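Long-range contacts in putative tagatose-6-phosphate ketose/aldose isomerase (Escherichia coli, PDB 3C3J), which is a putative ketose/aldose isomerase with two SIS domains, each built round a parallel beta sheet flanked by helices: residues Glu18-Gln23 with Ala171-Ile176; Ala26-Leu31 with Asp199-Cys204; Pro73-His78 with Val186-Thr191; Met179-Leu184 with Gln338-Leu343. All coordinates share one frame; numbering follows the deposited sequence.

Contact 1: Glu18-Gln23 with Ala171-Ile176; sequences EEIRHQ and AMTSSI
I20 and T173 bring their CA atoms to 5.9 Å, and Q23 and S174 approach to 5.2 Å, where the C-terminal end of helix 15-21 meets the first turn of helix 174-187. This close approach brings S174 CB to 3.4 Å from E19 O and 3.5 Å from Q23 CG. T173 stands at the N-cap position, but its hydroxyl is used otherwise. T173 OG1, lying between its backbone N and carbonyl carbon (chi1 61°), donates to a water oxygen at 2.8 Å. That water spends its own protons on E19 OE1, at 2.7 Å, and on A171 O, so three bonds join a carboxylate, a carbonyl and a hydroxyl. The other branch of T173, CG2, packs 3.9 Å from I20 CG1, the two side chains crossing at about a right angle. E19 also accepts from the backbone amides of R168 and G169, while S174 OG is hydrogen-bonded to D167 OD1; the buried polar groups are therefore tied into residues 167-169 as well. I20, Q23 and T173 lean on helix 335-356, A171 faces helix 235-249, and M172 and I176 touch helix 63-79.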
loop_
_atom_site.group_PDB
_atom_site.type_symbol
_atom_site.label_atom_id
_atom_site.label_comp_id
_atom_site.label_asym_id
_atom_site.label_seq_id
_atom_site.Cartn_x
_atom_site.Cartn_y
_atom_site.Cartn_z
ATOM N N GLU A 18 -4.949 15.165 -25.054
ATOM C CA GLU A 18 -4.798 16.601 -24.855
ATOM C C GLU A 18 -4.250 16.913 -23.458
ATOM O O GLU A 18 -3.366 17.739 -23.293
ATOM C CB GLU A 18 -6.146 17.291 -25.046
ATOM C CG GLU A 18 -6.067 18.823 -25.178
ATOM C CD GLU A 18 -6.068 19.582 -23.851
ATOM O OE1 GLU A 18 -6.758 19.144 -22.913
ATOM O OE2 GLU A 18 -5.374 20.637 -23.754
ATOM N N GLU A 19 -4.800 16.212 -22.475
ATOM C CA GLU A 19 -4.463 16.397 -21.074
ATOM C C GLU A 19 -3.057 15.874 -20.753
ATOM O O GLU A 19 -2.329 16.458 -19.944
ATOM C CB GLU A 19 -5.588 15.781 -20.200
ATOM C CG GLU A 19 -6.850 16.693 -20.308
ATOM C CD GLU A 19 -8.187 16.056 -20.023
ATOM O OE1 GLU A 19 -8.268 14.854 -19.617
ATOM O OE2 GLU A 19 -9.185 16.815 -20.220
ATOM N N ILE A 20 -2.661 14.795 -21.398
ATOM C CA ILE A 20 -1.292 14.306 -21.259
ATOM C C ILE A 20 -0.319 15.327 -21.832
ATOM O O ILE A 20 0.656 15.721 -21.179
ATOM C CB ILE A 20 -1.075 12.945 -21.944
ATOM C CG1 ILE A 20 -1.853 11.850 -21.216
ATOM C CG2 ILE A 20 0.423 12.611 -21.980
ATOM C CD1 ILE A 20 -2.018 10.564 -22.042
ATOM N N ARG A 21 -0.600 15.800 -23.045
ATOM C CA ARG A 21 0.350 16.676 -23.735
ATOM C C ARG A 21 0.504 18.068 -23.108
ATOM O O ARG A 21 1.575 18.658 -23.232
ATOM C CB ARG A 21 -0.013 16.796 -25.207
ATOM C CG ARG A 21 0.176 15.513 -25.973
ATOM C CD ARG A 21 -0.112 15.741 -27.439
ATOM N NE ARG A 21 0.103 14.565 -28.292
ATOM C CZ ARG A 21 1.297 14.146 -28.707
ATOM N NH1 ARG A 21 2.399 14.735 -28.294
ATOM N NH2 ARG A 21 1.392 13.098 -29.517
ATOM N N HIS A 22 -0.538 18.602 -22.461
ATOM C CA HIS A 22 -0.449 19.930 -21.829
ATOM C C HIS A 22 0.158 19.954 -20.416
ATOM O O HIS A 22 0.211 21.002 -19.767
ATOM C CB HIS A 22 -1.777 20.723 -21.933
ATOM C CG HIS A 22 -2.894 20.275 -21.032
ATOM N ND1 HIS A 22 -2.713 19.769 -19.764
ATOM C CD2 HIS A 22 -4.236 20.346 -21.212
ATOM C CE1 HIS A 22 -3.893 19.538 -19.212
ATOM N NE2 HIS A 22 -4.834 19.872 -20.076
ATOM N N GLN A 23 0.663 18.809 -19.962
ATOM C CA GLN A 23 1.254 18.708 -18.623
ATOM C C GLN A 23 2.471 19.611 -18.351
ATOM O O GLN A 23 2.419 20.408 -17.396
ATOM C CB GLN A 23 1.553 17.260 -18.308
ATOM C CG GLN A 23 0.304 16.526 -17.849
ATOM C CD GLN A 23 0.564 15.048 -17.659
ATOM O OE1 GLN A 23 0.965 14.347 -18.608
ATOM N NE2 GLN A 23 0.370 14.565 -16.440
ATOM N N ALA A 171 -9.784 9.131 -16.644
ATOM C CA ALA A 171 -8.499 8.865 -16.027
ATOM C C ALA A 171 -7.745 10.183 -15.839
ATOM O O ALA A 171 -7.494 10.894 -16.810
ATOM C CB ALA A 171 -7.709 7.920 -16.895
HETATM N N MSE A 172 -7.359 10.478 -14.601
HETATM C CA MSE A 172 -6.638 11.708 -14.277
HETATM C C MSE A 172 -5.216 11.647 -14.806
HETATM O O MSE A 172 -4.540 10.639 -14.644
HETATM C CB MSE A 172 -6.584 11.909 -12.772
HETATM C CG MSE A 172 -7.913 12.197 -12.111
HETATM SE SE MSE A 172 -7.670 12.202 -10.140
HETATM C CE MSE A 172 -6.427 13.720 -9.909
ATOM N N THR A 173 -4.771 12.719 -15.444
ATOM C CA THR A 173 -3.393 12.832 -15.938
ATOM C C THR A 173 -2.816 14.174 -15.455
ATOM O O THR A 173 -2.088 14.222 -14.430
ATOM C CB THR A 173 -3.322 12.667 -17.486
ATOM O OG1 THR A 173 -4.090 13.682 -18.147
ATOM C CG2 THR A 173 -3.832 11.269 -17.908
ATOM N N SER A 174 -3.133 15.259 -16.156
ATOM C CA SER A 174 -2.576 16.577 -15.758
ATOM C C SER A 174 -3.029 17.041 -14.375
ATOM O O SER A 174 -2.316 17.801 -13.721
ATOM C CB SER A 174 -2.862 17.679 -16.798
ATOM O OG SER A 174 -4.219 18.084 -16.826
ATOM N N SER A 175 -4.200 16.609 -13.918
ATOM C CA SER A 175 -4.671 16.985 -12.567
ATOM C C SER A 175 -3.696 16.423 -11.507
ATOM O O SER A 175 -3.131 17.175 -10.702
ATOM C CB SER A 175 -6.102 16.506 -12.333
ATOM O OG SER A 175 -6.233 15.130 -12.626
ATOM N N ILE A 176 -3.446 15.122 -11.565
ATOM C CA ILE A 176 -2.563 14.480 -10.605
ATOM C C ILE A 176 -1.128 15.050 -10.664
ATOM O O ILE A 176 -0.581 15.437 -9.648
ATOM C CB ILE A 176 -2.580 12.913 -10.677
ATOM C CG1 ILE A 176 -1.581 12.322 -9.668
ATOM C CG2 ILE A 176 -2.266 12.364 -12.061
ATOM C CD1 ILE A 176 -0.181 12.174 -10.139
HETATM O O HOH W 1 -6.733 12.981 -18.511
#

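Contact 2: Ala26-Leu31 with Asp199-Cys204; sequences AWIRSL and DVADRC
W27 and C204 form a Cys sulfur-aromatic contact within an antiparallel helix pair, a case of a large indole packed against A201, C204 and V200 of the partner helix. The local axes of 26-31 and 199-204 approach to 10.0 Å and run at 166° to each other. The indole of W27 reaches across to helix 198-210 with the outer edge of its six-membered ring, and CE3, CZ3 and CH2 are the atoms that touch. C204 SG lies 4.8 Å from the centroid of the W27 six-membered ring and 88° off its normal, thus level with the ring and beside its edge, close to both W27 CZ3 and W27 CH2. The C204 CB is equally near, 3.6 Å from W27 CZ3, but approaches obliquely. One turn earlier, A201 lets the backbone come up to the indole, its CA sitting 4.0 Å from W27 CE3 near the ring plane. The methyl of A201 serves the neighbouring residue instead: A201 CB packs 3.8 Å from I28 CG1, with I28 CD1 also alongside. V200 adds a looser touch, V200 CG1 being 4.3 Å from W27 CZ3. No hydrogen bond crosses between the segments; the polar indole NE1 bonds to T177 OG1 on a third helix. The pair is thus part of a larger bundle: helix 174-187 packs against A26, W27, S30 and L31, while helix 335-356 meets W27, V200 and C204 and sets F340 edge-to-face with the indole.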
loop_
_atom_site.group_PDB
_atom_site.type_symbol
_atom_site.label_atom_id
_atom_site.label_comp_id
_atom_site.label_asym_id
_atom_site.label_seq_id
_atom_site.Cartn_x
_atom_site.Cartn_y
_atom_site.Cartn_z
ATOM N N ALA A 26 1.327 23.109 -18.015
ATOM C CA ALA A 26 0.493 23.269 -16.812
ATOM C C ALA A 26 1.344 23.316 -15.527
ATOM O O ALA A 26 1.058 24.101 -14.605
ATOM C CB ALA A 26 -0.570 22.154 -16.746
ATOM N N TRP A 27 2.399 22.508 -15.478
ATOM C CA TRP A 27 3.268 22.450 -14.296
ATOM C C TRP A 27 3.891 23.812 -14.018
ATOM O O TRP A 27 3.849 24.312 -12.898
ATOM C CB TRP A 27 4.358 21.398 -14.482
ATOM C CG TRP A 27 3.833 20.017 -14.682
ATOM C CD1 TRP A 27 2.573 19.569 -14.373
ATOM C CD2 TRP A 27 4.541 18.897 -15.196
ATOM N NE1 TRP A 27 2.451 18.270 -14.681
ATOM C CE2 TRP A 27 3.637 17.815 -15.204
ATOM C CE3 TRP A 27 5.841 18.700 -15.678
ATOM C CZ2 TRP A 27 3.997 16.539 -15.656
ATOM C CZ3 TRP A 27 6.202 17.415 -16.140
ATOM C CH2 TRP A 27 5.292 16.364 -16.113
ATOM N N ILE A 28 4.426 24.430 -15.059
ATOM C CA ILE A 28 5.112 25.712 -14.922
ATOM C C ILE A 28 4.117 26.854 -14.643
ATOM O O ILE A 28 4.404 27.724 -13.846
ATOM C CB ILE A 28 6.058 25.967 -16.125
ATOM C CG1 ILE A 28 7.088 24.847 -16.203
ATOM C CG2 ILE A 28 6.791 27.281 -15.956
ATOM C CD1 ILE A 28 7.737 24.507 -14.846
ATOM N N ARG A 29 2.930 26.787 -15.240
ATOM C CA ARG A 29 1.840 27.681 -14.937
ATOM C C ARG A 29 1.484 27.593 -13.457
ATOM O O ARG A 29 1.344 28.624 -12.803
ATOM C CB ARG A 29 0.615 27.365 -15.806
ATOM C CG ARG A 29 0.633 28.108 -17.122
ATOM C CD ARG A 29 -0.324 27.555 -18.158
ATOM N NE ARG A 29 -1.731 27.449 -17.759
ATOM C CZ ARG A 29 -2.586 28.458 -17.677
ATOM N NH1 ARG A 29 -3.850 28.217 -17.352
ATOM N NH2 ARG A 29 -2.192 29.713 -17.857
ATOM N N SER A 30 1.405 26.379 -12.908
ATOM C CA SER A 30 1.019 26.274 -11.507
ATOM C C SER A 30 2.114 26.854 -10.587
ATOM O O SER A 30 1.804 27.584 -9.628
ATOM C CB SER A 30 0.706 24.847 -11.092
ATOM O OG SER A 30 0.084 24.899 -9.822
ATOM N N LEU A 31 3.372 26.515 -10.871
ATOM C CA LEU A 31 4.506 26.958 -10.026
ATOM C C LEU A 31 4.741 28.462 -10.109
ATOM O O LEU A 31 5.069 29.089 -9.103
ATOM C CB LEU A 31 5.782 26.173 -10.374
ATOM C CG LEU A 31 5.946 24.836 -9.606
ATOM C CD1 LEU A 31 4.666 23.995 -9.595
ATOM C CD2 LEU A 31 7.157 24.019 -10.094
ATOM N N ASP A 199 13.431 22.185 -15.680
ATOM C CA ASP A 199 14.209 21.037 -16.205
ATOM C C ASP A 199 13.326 19.789 -16.297
ATOM O O ASP A 199 13.508 18.956 -17.181
ATOM C CB ASP A 199 15.431 20.746 -15.340
ATOM C CG ASP A 199 16.394 21.935 -15.261
ATOM O OD1 ASP A 199 16.430 22.741 -16.212
ATOM O OD2 ASP A 199 17.111 22.078 -14.241
ATOM N N VAL A 200 12.371 19.658 -15.367
ATOM C CA VAL A 200 11.489 18.485 -15.353
ATOM C C VAL A 200 10.458 18.619 -16.475
ATOM O O VAL A 200 10.229 17.670 -17.235
ATOM C CB VAL A 200 10.830 18.280 -13.944
ATOM C CG1 VAL A 200 9.910 17.053 -13.930
ATOM C CG2 VAL A 200 11.907 18.169 -12.851
ATOM N N ALA A 201 9.861 19.801 -16.591
ATOM C CA ALA A 201 8.944 20.118 -17.671
ATOM C C ALA A 201 9.645 19.940 -19.013
ATOM O O ALA A 201 9.086 19.347 -19.913
ATOM C CB ALA A 201 8.408 21.571 -17.522
ATOM N N ASP A 202 10.867 20.450 -19.135
ATOM C CA ASP A 202 11.655 20.290 -20.380
ATOM C C ASP A 202 11.878 18.806 -20.755
ATOM O O ASP A 202 11.739 18.415 -21.895
ATOM C CB ASP A 202 13.044 20.949 -20.255
ATOM C CG ASP A 202 13.017 22.493 -20.343
ATOM O OD1 ASP A 202 11.956 23.101 -20.620
ATOM O OD2 ASP A 202 14.099 23.106 -20.122
ATOM N N ARG A 203 12.241 17.994 -19.770
ATOM C CA ARG A 203 12.529 16.605 -20.012
ATOM C C ARG A 203 11.275 15.842 -20.363
ATOM O O ARG A 203 11.290 15.040 -21.266
ATOM C CB ARG A 203 13.207 15.984 -18.808
ATOM C CG ARG A 203 13.909 14.701 -19.115
ATOM C CD ARG A 203 14.422 14.107 -17.822
ATOM N NE ARG A 203 15.554 13.241 -18.042
ATOM C CZ ARG A 203 16.250 12.696 -17.058
ATOM N NH1 ARG A 203 15.897 12.903 -15.795
ATOM N NH2 ARG A 203 17.294 11.948 -17.330
ATOM N N CYS A 204 10.173 16.133 -19.669
ATOM C CA CYS A 204 8.909 15.473 -19.977
ATOM C C CYS A 204 8.368 15.903 -21.349
ATOM O O CYS A 204 7.807 15.074 -22.078
ATOM C CB CYS A 204 7.902 15.702 -18.846
ATOM S SG CYS A 204 8.376 14.775 -17.359
#

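Contact 3: Pro73-His78 with Val186-Thr191; sequences PWLASH and VFAPET
W74 and T191 reach toward each other tip to tip inside the first SIS domain, where helix 63-79 packs on the end of helix 174-187 and the turn that follows it. CG of W74 is anti to the backbone N (chi1 -176°), which carries that atom from CB toward A188. The far corner of the indole does the touching: W74 CH2 lies 3.7 Å from A188 CB and 4.2 Å from T191 CG2, both approached obliquely. One turn on, H78 lies against the tryptophan, H78 CB covering one face of the W74 indole 3.9 Å above its plane and over the centre. The imidazole and the E190 carboxylate point at each other with nearly coplanar planes, but their modelled approach is too close and the pairing is doubtful; H78 and T191 slide past each other in opposite directions. Deeper in, L75 and F187 cross at about a right angle. Here the leucine branch L75 CD2 packs 3.9 Å from F187 CB, while the phenyl ring goes on to an edge-to-face meeting with F83 and to L106 and I108 of the sheet. L75 and F187 are buried, while E190 lies at the exposed side, and at P73 and S77 the helix packs on D97 and M96 of the second subunit. The turn presenting A188 and T191 is itself closed by a backbone hydrogen bond, T191 N to A188 O at 3.0 Å.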
loop_
_atom_site.group_PDB
_atom_site.type_symbol
_atom_site.label_atom_id
_atom_site.label_comp_id
_atom_site.label_asym_id
_atom_site.label_seq_id
_atom_site.Cartn_x
_atom_site.Cartn_y
_atom_site.Cartn_z
ATOM N N PRO A 73 7.023 10.492 2.051
ATOM C CA PRO A 73 8.276 10.129 2.721
ATOM C C PRO A 73 9.417 11.074 2.399
ATOM O O PRO A 73 10.118 11.493 3.304
ATOM C CB PRO A 73 8.569 8.725 2.190
ATOM C CG PRO A 73 7.216 8.215 1.723
ATOM C CD PRO A 73 6.565 9.413 1.155
ATOM N N TRP A 74 9.613 11.392 1.128
ATOM C CA TRP A 74 10.610 12.398 0.753
ATOM C C TRP A 74 10.387 13.731 1.461
ATOM O O TRP A 74 11.331 14.314 2.026
ATOM C CB TRP A 74 10.663 12.600 -0.760
ATOM C CG TRP A 74 11.743 13.544 -1.138
ATOM C CD1 TRP A 74 13.072 13.254 -1.237
ATOM C CD2 TRP A 74 11.612 14.953 -1.404
ATOM N NE1 TRP A 74 13.782 14.399 -1.569
ATOM C CE2 TRP A 74 12.912 15.449 -1.676
ATOM C CE3 TRP A 74 10.525 15.843 -1.429
ATOM C CZ2 TRP A 74 13.158 16.789 -1.990
ATOM C CZ3 TRP A 74 10.767 17.183 -1.762
ATOM C CH2 TRP A 74 12.071 17.639 -2.038
ATOM N N LEU A 75 9.144 14.205 1.480
ATOM C CA LEU A 75 8.844 15.456 2.184
ATOM C C LEU A 75 9.188 15.372 3.689
ATOM O O LEU A 75 9.730 16.320 4.275
ATOM C CB LEU A 75 7.381 15.857 1.990
ATOM C CG LEU A 75 7.028 16.555 0.678
ATOM C CD1 LEU A 75 5.518 16.766 0.579
ATOM C CD2 LEU A 75 7.807 17.869 0.522
ATOM N N ALA A 76 8.861 14.237 4.307
ATOM C CA ALA A 76 9.176 14.013 5.710
ATOM C C ALA A 76 10.689 14.158 5.945
ATOM O O ALA A 76 11.116 14.891 6.849
ATOM C CB ALA A 76 8.690 12.608 6.140
ATOM N N SER A 77 11.486 13.466 5.135
ATOM C CA SER A 77 12.929 13.434 5.339
ATOM C C SER A 77 13.567 14.739 4.925
ATOM O O SER A 77 14.484 15.207 5.603
ATOM C CB SER A 77 13.605 12.301 4.576
ATOM O OG SER A 77 13.293 12.347 3.201
ATOM N N HIS A 78 13.098 15.312 3.824
ATOM C CA HIS A 78 13.645 16.582 3.329
ATOM C C HIS A 78 13.430 17.735 4.312
ATOM O O HIS A 78 14.325 18.544 4.504
ATOM C CB HIS A 78 13.041 16.952 1.983
ATOM C CG HIS A 78 13.728 18.106 1.322
ATOM N ND1 HIS A 78 13.203 19.380 1.308
ATOM C CD2 HIS A 78 14.912 18.176 0.669
ATOM C CE1 HIS A 78 14.032 20.182 0.661
ATOM N NE2 HIS A 78 15.074 19.476 0.260
ATOM N N VAL A 186 5.206 23.855 -2.764
ATOM C CA VAL A 186 4.737 24.546 -1.570
ATOM C C VAL A 186 5.673 24.258 -0.411
ATOM O O VAL A 186 6.085 25.184 0.286
ATOM C CB VAL A 186 3.282 24.148 -1.183
ATOM C CG1 VAL A 186 2.967 24.579 0.283
ATOM C CG2 VAL A 186 2.256 24.785 -2.198
ATOM N N PHE A 187 6.053 22.989 -0.225
ATOM C CA PHE A 187 6.799 22.590 0.988
ATOM C C PHE A 187 8.304 22.497 0.842
ATOM O O PHE A 187 9.007 22.533 1.856
ATOM C CB PHE A 187 6.199 21.296 1.571
ATOM C CG PHE A 187 4.810 21.491 2.067
ATOM C CD1 PHE A 187 4.587 22.115 3.285
ATOM C CD2 PHE A 187 3.717 21.140 1.283
ATOM C CE1 PHE A 187 3.284 22.322 3.749
ATOM C CE2 PHE A 187 2.431 21.360 1.726
ATOM C CZ PHE A 187 2.213 21.979 2.967
ATOM N N ALA A 188 8.800 22.395 -0.394
ATOM C CA ALA A 188 10.240 22.329 -0.653
ATOM C C ALA A 188 10.660 23.320 -1.757
ATOM O O ALA A 188 11.284 22.941 -2.735
ATOM C CB ALA A 188 10.637 20.911 -1.000
ATOM N N PRO A 189 10.334 24.605 -1.581
ATOM C CA PRO A 189 10.587 25.567 -2.669
ATOM C C PRO A 189 12.061 25.830 -2.957
ATOM O O PRO A 189 12.410 26.335 -4.026
ATOM C CB PRO A 189 9.901 26.842 -2.187
ATOM C CG PRO A 189 9.924 26.740 -0.709
ATOM C CD PRO A 189 9.710 25.260 -0.413
ATOM N N GLU A 190 12.918 25.477 -2.012
ATOM C CA GLU A 190 14.355 25.635 -2.212
ATOM C C GLU A 190 14.912 24.584 -3.179
ATOM O O GLU A 190 16.052 24.718 -3.642
ATOM C CB GLU A 190 15.078 25.613 -0.862
ATOM C CG GLU A 190 15.080 24.278 -0.116
ATOM C CD GLU A 190 13.717 23.879 0.516
ATOM O OE1 GLU A 190 12.760 24.669 0.581
ATOM O OE2 GLU A 190 13.609 22.745 0.985
ATOM N N THR A 191 14.111 23.552 -3.469
ATOM C CA THR A 191 14.486 22.419 -4.312
ATOM C C THR A 191 13.583 22.338 -5.531
ATOM O O THR A 191 14.054 22.143 -6.656
ATOM C CB THR A 191 14.350 21.079 -3.522
ATOM O OG1 THR A 191 15.155 21.142 -2.354
ATOM C CG2 THR A 191 14.766 19.841 -4.341
#

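Contact 4: Met179-Leu184 with Gln338-Leu343; sequences MMASCL and QAFCFL
The terminal methyl of M180, modelled as selenomethionine, lies over one face of the F340 ring, its CE 4.0 Å from the centroid and 19° off the ring normal. This is a CH-pi contact, displaced somewhat toward the rim of the ring. The selenium stands farther back, 5.2 Å from the same F340 centroid and oblique to the ring, completing a Met-aromatic arrangement in which the methyl makes the closer approach. CG of M180 is anti to the backbone N (chi1 -176°), and a bend farther along, at chi3, brings CE round above the phenyl group. The same M180 CE touches L343 CD1 at 3.9 Å, tip to tip, so that one methyl meets both the F340 face and a leucine branch. The rim of F340 meets different partners. A181 N lies 3.6 Å from F340 CZ, near the ring plane, and A181 CB is 3.8 Å from that carbon. Also in plane, L184 CD1 comes within 4.0 Å of F340 CE2. The helices behind these groups run nearly antiparallel, at 175°, with local axes 11.6 Å apart; long side chains projecting from either helix bridge that distance. Around the pair, F197 meets F340 edge-to-face, and I70 and W74 of helix 63-79 touch M180 and L184. With no hydrogen bond between the segments and all the touching residues buried, the two SIS domains are joined here by apolar and CH-pi packing, an attraction that depends on close fit of shape rather than on charge.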
loop_
_atom_site.group_PDB
_atom_site.type_symbol
_atom_site.label_atom_id
_atom_site.label_comp_id
_atom_site.label_asym_id
_atom_site.label_seq_id
_atom_site.Cartn_x
_atom_site.Cartn_y
_atom_site.Cartn_z
HETATM N N MSE A 179 -1.028 18.766 -9.382
HETATM C CA MSE A 179 -1.209 18.790 -7.936
HETATM C C MSE A 179 0.047 18.321 -7.216
HETATM O O MSE A 179 0.435 18.930 -6.225
HETATM C CB MSE A 179 -2.428 17.951 -7.516
HETATM C CG MSE A 179 -3.745 18.633 -7.877
HETATM SE SE MSE A 179 -5.347 17.714 -7.189
HETATM C CE MSE A 179 -5.024 15.968 -7.897
HETATM N N MSE A 180 0.686 17.269 -7.735
HETATM C CA MSE A 180 1.890 16.740 -7.141
HETATM C C MSE A 180 3.052 17.740 -7.163
HETATM O O MSE A 180 3.725 17.947 -6.155
HETATM C CB MSE A 180 2.314 15.439 -7.822
HETATM C CG MSE A 180 3.514 14.809 -7.147
HETATM SE SE MSE A 180 3.620 12.896 -7.507
HETATM C CE MSE A 180 3.669 12.926 -9.503
ATOM N N ALA A 181 3.289 18.339 -8.324
ATOM C CA ALA A 181 4.331 19.363 -8.490
ATOM C C ALA A 181 4.055 20.564 -7.602
ATOM O O ALA A 181 4.976 21.119 -6.999
ATOM C CB ALA A 181 4.416 19.804 -9.948
ATOM N N SER A 182 2.782 20.951 -7.506
ATOM C CA SER A 182 2.398 22.079 -6.643
ATOM C C SER A 182 2.700 21.798 -5.161
ATOM O O SER A 182 3.278 22.644 -4.472
ATOM C CB SER A 182 0.932 22.456 -6.839
ATOM O OG SER A 182 0.676 22.695 -8.218
ATOM N N CYS A 183 2.312 20.621 -4.684
ATOM C CA CYS A 183 2.568 20.234 -3.299
ATOM C C CYS A 183 4.065 20.238 -2.974
ATOM O O CYS A 183 4.468 20.806 -1.975
ATOM C CB CYS A 183 1.963 18.869 -2.969
ATOM S SG CYS A 183 1.955 18.529 -1.178
ATOM N N LEU A 184 4.879 19.663 -3.855
ATOM C CA LEU A 184 6.325 19.687 -3.690
ATOM C C LEU A 184 6.835 21.138 -3.614
ATOM O O LEU A 184 7.636 21.472 -2.732
ATOM C CB LEU A 184 6.988 18.931 -4.841
ATOM C CG LEU A 184 6.888 17.410 -4.871
ATOM C CD1 LEU A 184 7.376 16.895 -6.255
ATOM C CD2 LEU A 184 7.699 16.727 -3.734
ATOM N N GLN A 338 11.911 12.387 -11.024
ATOM C CA GLN A 338 11.777 11.240 -11.944
ATOM C C GLN A 338 10.368 10.680 -12.103
ATOM O O GLN A 338 10.028 10.169 -13.167
ATOM C CB GLN A 338 12.627 10.062 -11.458
ATOM C CG GLN A 338 14.118 10.197 -11.678
ATOM C CD GLN A 338 14.766 8.844 -11.948
ATOM O OE1 GLN A 338 14.678 7.888 -11.137
ATOM N NE2 GLN A 338 15.408 8.749 -13.079
ATOM N N ALA A 339 9.586 10.705 -11.024
ATOM C CA ALA A 339 8.223 10.194 -11.033
ATOM C C ALA A 339 7.451 10.794 -12.213
ATOM O O ALA A 339 6.713 10.095 -12.892
ATOM C CB ALA A 339 7.498 10.516 -9.705
ATOM N N PHE A 340 7.652 12.082 -12.462
ATOM C CA PHE A 340 6.990 12.785 -13.580
ATOM C C PHE A 340 7.363 12.174 -14.944
ATOM O O PHE A 340 6.497 11.897 -15.781
ATOM C CB PHE A 340 7.317 14.274 -13.528
ATOM C CG PHE A 340 6.735 14.959 -12.324
ATOM C CD1 PHE A 340 5.483 15.549 -12.378
ATOM C CD2 PHE A 340 7.433 15.003 -11.133
ATOM C CE1 PHE A 340 4.950 16.156 -11.254
ATOM C CE2 PHE A 340 6.902 15.630 -9.990
ATOM C CZ PHE A 340 5.667 16.189 -10.050
ATOM N N CYS A 341 8.645 11.928 -15.137
ATOM C CA CYS A 341 9.155 11.278 -16.354
ATOM C C CYS A 341 8.557 9.887 -16.561
ATOM O O CYS A 341 8.078 9.587 -17.642
ATOM C CB CYS A 341 10.666 11.148 -16.291
ATOM S SG CYS A 341 11.567 12.710 -15.939
ATOM N N PHE A 342 8.571 9.049 -15.523
ATOM C CA PHE A 342 8.025 7.689 -15.647
ATOM C C PHE A 342 6.540 7.722 -15.990
ATOM O O PHE A 342 6.081 6.953 -16.836
ATOM C CB PHE A 342 8.243 6.887 -14.370
ATOM C CG PHE A 342 9.699 6.639 -14.042
ATOM C CD1 PHE A 342 10.541 6.023 -14.962
ATOM C CD2 PHE A 342 10.215 7.007 -12.813
ATOM C CE1 PHE A 342 11.887 5.793 -14.655
ATOM C CE2 PHE A 342 11.550 6.778 -12.490
ATOM C CZ PHE A 342 12.392 6.165 -13.422
ATOM N N LEU A 343 5.800 8.618 -15.346
ATOM C CA LEU A 343 4.382 8.756 -15.595
ATOM C C LEU A 343 4.046 9.100 -17.056
ATOM O O LEU A 343 3.032 8.644 -17.562
ATOM C CB LEU A 343 3.749 9.773 -14.618
ATOM C CG LEU A 343 3.544 9.195 -13.211
ATOM C CD1 LEU A 343 3.054 10.284 -12.262
ATOM C CD2 LEU A 343 2.614 7.947 -13.164
#

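How the contacts relate
Helix 174-187 is the common thread of three contacts: contact 1 uses its beginning, contact 4 its middle, and contact 3 its end, with the centres of contacts 1 and 3 about 23 Å apart. Contact 2 lies beside it, between helices 23-49 and 198-210, its centre about 9 Å from that of contact 4. The S30 and S182 hydroxyls, probably hydrogen-bonded, and C204 against F340 and C341 link those two. Along the chain, contact 1 closes before contact 4 opens, while contact 2 encloses contact 3 and crosses contacts 1 and 4. N-terminal helices, the first SIS domain and the second are thus interlocked through one helical core between the two parallel sheets.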